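Local coordinates for inorganic pyrophosphatase (PDB 6LL8), which probably catalyses the metal-dependent hydrolysis of diphosphate to two phosphates, as a family II pyrophosphatase of a cold-adapted bacterium, at residues H9-S14 / R201-F206. Residues are numbered along the deposited sequence; the frame is centred on the assembly and turned at random.
With MG (magnesium ion), chain C; MG (magnesium ion), chain F; 2PN (imidodiphosphoric acid), chain I.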
ATOM      1  N   HIS A   9       3.363  -0.378   6.460  1.00  6.97           N
ATOM      2  CA  HIS A   9       4.225   0.716   5.997  1.00  7.79           C
ATOM      3  C   HIS A   9       3.824   2.058   6.580  1.00  8.28           C
ATOM      4  O   HIS A   9       2.653   2.309   6.886  1.00  8.50           O
ATOM      5  CB  HIS A   9       4.345   0.756   4.464  1.00  7.37           C
ATOM      6  CG  HIS A   9       3.090   0.746   3.651  1.00  7.33           C
ATOM      7  ND1 HIS A   9       2.257   1.845   3.503  1.00  7.62           N
ATOM      8  CD2 HIS A   9       2.555  -0.231   2.878  1.00  6.81           C
ATOM      9  CE1 HIS A   9       1.248   1.476   2.676  1.00  7.53           C
ATOM     10  NE2 HIS A   9       1.402   0.217   2.281  1.00  7.06           N
ATOM     11  N   LYS A  10       4.797   2.969   6.601  1.00  8.01           N
ATOM     12  CA  LYS A  10       4.522   4.394   6.741  1.00  8.76           C
ATOM     13  C   LYS A  10       3.433   4.785   5.753  1.00  9.09           C
ATOM     14  O   LYS A  10       3.377   4.257   4.653  1.00  8.60           O
ATOM     15  CB  LYS A  10       5.792   5.198   6.497  1.00 10.63           C
ATOM     16  CG  LYS A  10       6.804   5.228   7.624  1.00 12.76           C
ATOM     17  CD  LYS A  10       7.957   6.164   7.360  1.00 15.88           C
ATOM     18  CE  LYS A  10       8.814   6.390   8.579  1.00 19.59           C
ATOM     19  NZ  LYS A  10       9.857   7.389   8.226  1.00 24.02           N
ATOM     20  N   ILE A  11       2.614   5.738   6.161  1.00  8.81           N
ATOM     21  CA  ILE A  11       1.458   6.170   5.336  1.00  8.81           C
ATOM     22  C   ILE A  11       0.639   4.924   5.029  1.00  8.55           C
ATOM     23  O   ILE A  11       0.526   4.427   3.902  1.00  9.03           O
ATOM     24  CB  ILE A  11       1.849   6.998   4.108  1.00 10.21           C
ATOM     25  CG1 ILE A  11       2.734   8.172   4.581  1.00 13.79           C
ATOM     26  CG2 ILE A  11       0.583   7.476   3.398  1.00 11.20           C
ATOM     27  CD1 ILE A  11       3.146   9.107   3.523  1.00 15.76           C
ATOM     28  N   PRO A  12       0.090   4.298   6.077  1.00  8.74           N
ATOM     29  CA  PRO A  12      -0.527   2.981   5.895  1.00  8.41           C
ATOM     30  C   PRO A  12      -1.776   3.083   5.029  1.00  8.42           C
ATOM     31  O   PRO A  12      -2.566   4.008   5.142  1.00 10.08           O
ATOM     32  CB  PRO A  12      -0.885   2.566   7.306  1.00  9.74           C
ATOM     33  CG  PRO A  12      -0.985   3.841   8.086  1.00  9.74           C
ATOM     34  CD  PRO A  12       0.094   4.734   7.483  1.00 10.27           C
ATOM     35  N   ASP A  13      -1.989   2.021   4.269  1.00  7.67           N
ATOM     36  CA  ASP A  13      -3.221   1.787   3.512  1.00  7.63           C
ATOM     37  C   ASP A  13      -4.016   0.664   4.163  1.00  7.05           C
ATOM     38  O   ASP A  13      -3.652   0.141   5.229  1.00  7.65           O
ATOM     39  CB  ASP A  13      -2.889   1.543   2.066  1.00  7.68           C
ATOM     40  CG  ASP A  13      -1.898   0.406   1.842  1.00  7.54           C
ATOM     41  OD1 ASP A  13      -1.633  -0.395   2.769  1.00  7.78           O
ATOM     42  OD2 ASP A  13      -1.353   0.289   0.717  1.00  7.90           O
ATOM     43  N   SER A  14      -5.110   0.285   3.545  1.00  7.67           N
ATOM     44  CA  SER A  14      -6.002  -0.719   4.126  1.00  8.35           C
ATOM     45  C   SER A  14      -5.267  -2.039   4.316  1.00  7.58           C
ATOM     46  O   SER A  14      -5.516  -2.720   5.325  1.00  8.46           O
ATOM     47  CB  SER A  14      -7.263  -0.864   3.321  1.00  9.82           C
ATOM     48  OG  SER A  14      -7.980   0.341   3.314  1.00 11.11           O
ATOM     49  N   ARG A 201      -1.462  11.133   0.536  1.00  9.38           N
ATOM     50  CA  ARG A 201      -2.475  10.160   0.997  1.00  9.67           C
ATOM     51  C   ARG A 201      -1.992   8.720   0.801  1.00 10.20           C
ATOM     52  O   ARG A 201      -2.319   7.882   1.645  1.00  9.82           O
ATOM     53  CB  ARG A 201      -3.773  10.378   0.234  1.00 11.01           C
ATOM     54  CG  ARG A 201      -4.840   9.346   0.554  1.00 12.24           C
ATOM     55  CD  ARG A 201      -6.213   9.876   0.338  1.00 13.91           C
ATOM     56  NE  ARG A 201      -6.540  10.868   1.346  1.00 14.80           N
ATOM     57  CZ  ARG A 201      -7.582  11.683   1.247  1.00 14.98           C
ATOM     58  NH1 ARG A 201      -8.358  11.630   0.182  1.00 17.43           N
ATOM     59  NH2 ARG A 201      -7.798  12.569   2.188  1.00 18.77           N
ATOM     60  N   ASP A 202      -1.316   8.447  -0.300  1.00  9.20           N
ATOM     61  CA  ASP A 202      -0.888   7.082  -0.650  1.00 10.11           C
ATOM     62  C   ASP A 202       0.492   7.189  -1.256  1.00  9.64           C
ATOM     63  O   ASP A 202       0.672   6.910  -2.455  1.00 11.11           O
ATOM     64  CB  ASP A 202      -1.900   6.438  -1.570  1.00 10.23           C
ATOM     65  CG  ASP A 202      -1.635   5.022  -1.992  1.00 10.84           C
ATOM     66  OD1 ASP A 202      -0.721   4.407  -1.412  1.00 10.87           O
ATOM     67  OD2 ASP A 202      -2.436   4.550  -2.859  1.00 12.87           O
ATOM     68  N   PHE A 203       1.415   7.638  -0.442  1.00 10.23           N
ATOM     69  CA  PHE A 203       2.755   8.066  -0.854  1.00  9.66           C
ATOM     70  C   PHE A 203       3.804   7.174  -0.241  1.00  9.52           C
ATOM     71  O   PHE A 203       3.697   6.865   0.953  1.00 10.25           O
ATOM     72  CB  PHE A 203       2.945   9.517  -0.407  1.00 10.05           C
ATOM     73  CG  PHE A 203       4.289  10.098  -0.761  1.00 11.33           C
ATOM     74  CD1 PHE A 203       5.351   9.955   0.114  1.00 13.98           C
ATOM     75  CD2 PHE A 203       4.467  10.756  -1.965  1.00 13.04           C
ATOM     76  CE1 PHE A 203       6.585  10.486  -0.204  1.00 15.24           C
ATOM     77  CE2 PHE A 203       5.727  11.260  -2.287  1.00 14.33           C
ATOM     78  CZ  PHE A 203       6.765  11.113  -1.403  1.00 14.26           C
ATOM     79  N   LYS A 204       4.796   6.799  -1.038  1.00  8.38           N
ATOM     80  CA  LYS A 204       5.920   5.989  -0.576  1.00  8.55           C
ATOM     81  C   LYS A 204       7.219   6.557  -1.111  1.00  8.54           C
ATOM     82  O   LYS A 204       7.297   6.937  -2.280  1.00  9.48           O
ATOM     83  CB  LYS A 204       5.795   4.548  -1.055  1.00  9.29           C
ATOM     84  CG  LYS A 204       4.587   3.821  -0.470  1.00  8.69           C
ATOM     85  CD  LYS A 204       4.454   2.425  -1.051  1.00  9.47           C
ATOM     86  CE  LYS A 204       3.259   1.681  -0.468  1.00  9.50           C
ATOM     87  NZ  LYS A 204       3.152   0.338  -1.059  1.00  8.98           N
ATOM     88  N   ASP A 205       8.231   6.559  -0.270  1.00  9.27           N
ATOM     89  CA  ASP A 205       9.616   6.827  -0.672  1.00 10.07           C
ATOM     90  C   ASP A 205      10.313   5.510  -0.979  1.00 10.25           C
ATOM     91  O   ASP A 205      10.111   4.489  -0.289  1.00 11.00           O
ATOM     92  CB  ASP A 205      10.383   7.596   0.390  1.00 10.90           C
ATOM     93  CG  ASP A 205      10.180   9.092   0.357  1.00 11.13           C
ATOM     94  OD1 ASP A 205      10.110   9.646  -0.760  1.00 12.41           O
ATOM     95  OD2 ASP A 205      10.102   9.712   1.428  1.00 14.27           O
ATOM     96  N   PHE A 206      11.173   5.569  -1.968  1.00 10.48           N
ATOM     97  CA  PHE A 206      12.017   4.460  -2.436  1.00 10.74           C
ATOM     98  C   PHE A 206      13.447   4.943  -2.508  1.00 10.73           C
ATOM     99  O   PHE A 206      13.715   6.008  -3.078  1.00 12.96           O
ATOM    100  CB  PHE A 206      11.588   4.006  -3.828  1.00 11.01           C
ATOM    101  CG  PHE A 206      10.185   3.457  -3.854  1.00 10.55           C
ATOM    102  CD1 PHE A 206       9.099   4.302  -4.022  1.00 10.67           C
ATOM    103  CD2 PHE A 206       9.948   2.113  -3.636  1.00 11.83           C
ATOM    104  CE1 PHE A 206       7.810   3.824  -3.990  1.00 11.05           C
ATOM    105  CE2 PHE A 206       8.651   1.627  -3.634  1.00 12.51           C
ATOM    106  CZ  PHE A 206       7.579   2.482  -3.790  1.00 11.20           C
TER
HETATM  107 MG    MG C 401       0.019  -1.169   1.241  1.00  6.59          MG
HETATM  108 MG    MG F 404      -2.585  -1.240  -0.711  1.00 10.37          MG
HETATM  109  P1  2PN I 407       0.417  -1.745  -1.788  1.00  7.60           P
HETATM  110  O1  2PN I 407       0.975  -1.188  -0.480  1.00  7.96           O
HETATM  111  O2  2PN I 407      -0.867  -1.072  -2.195  1.00  7.90           O
HETATM  112  O3  2PN I 407       0.286  -3.255  -1.722  1.00  7.99           O
HETATM  113  N1  2PN I 407       1.539  -1.426  -2.949  1.00  7.29           N
HETATM  114  P2  2PN I 407       1.615  -0.413  -4.249  1.00  8.36           P
HETATM  115  O4  2PN I 407       2.934   0.332  -4.071  1.00  9.41           O
HETATM  116  O5  2PN I 407       0.438   0.537  -4.182  1.00  8.34           O
HETATM  117  O6  2PN I 407       1.611  -1.266  -5.494  1.00  8.99           O
HETATM  118  O   HOH W   1       5.171   5.365   2.833  1.00 14.23           O
HETATM  119  O   HOH W   2      -0.723   4.018   1.303  1.00 12.85           O
HETATM  120  O   HOH W   3       1.932   4.649   1.624  1.00 19.09           O
HETATM  121  O   HOH W   4      -2.938   5.192   1.903  1.00 20.83           O
HETATM  122  O   HOH W   5      -0.814   1.709  -1.591  1.00  9.06           O
HETATM  123  O   HOH W   6      -3.318   0.369  -2.304  1.00 10.78           O
HETATM  124  O   HOH W   7      -4.588  -1.236   0.627  1.00 11.34           O
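K204 lays its CE over one face of the imidazole of H9, a CH-pi contact 3.8 Å from the ring centroid, the two side chains crossing at about a right angle. Fully extended beyond CG, the lysine is long enough to carry NZ past the ring to imidodiphosphate, where it donates to O1 at 2.7 Å and to O4. Branched I11 reaches two neighbours at once: its CD1 comes to the edge of the F203 ring and lies 4.0 Å from CB of F203, an apolar contact, while the CG2 methyl, anti to the backbone N, makes van der Waals contact with the carbonyl O of R201. An alanine in place of I11 would probably open a gap beside F203 CB and the R201 carbonyl, where CD1 and CG2 now lie.

On the side of loop 9-14 the contact is made by metal ligation. H9 NE2 binds one magnesium at 2.2 Å, and D13 holds that ion with both carboxylate oxygens; OD2 also reaches the second magnesium, a bridging role that suits aspartate. D73 and D147 add further ligands. Such a two-domain site, with metals on the DHH side and a phosphate-binding lysine on the DHHA2 side, is characteristic of family II pyrophosphatases; here K204 lies on edge strand 203-208.

Imidazole suits position 9 because its second nitrogen can still donate: within the loop, H9 ND1 bonds to O of K10 at 2.9 Å, nearly in the ring plane, which helps to fix the ring's rotation with NE2 facing the metal. Between the segments, waters join the polar atoms. One links O of K10 to O of F203, another D13 OD2 to D202 OD1, a carboxylate that also forms a salt bridge with R294.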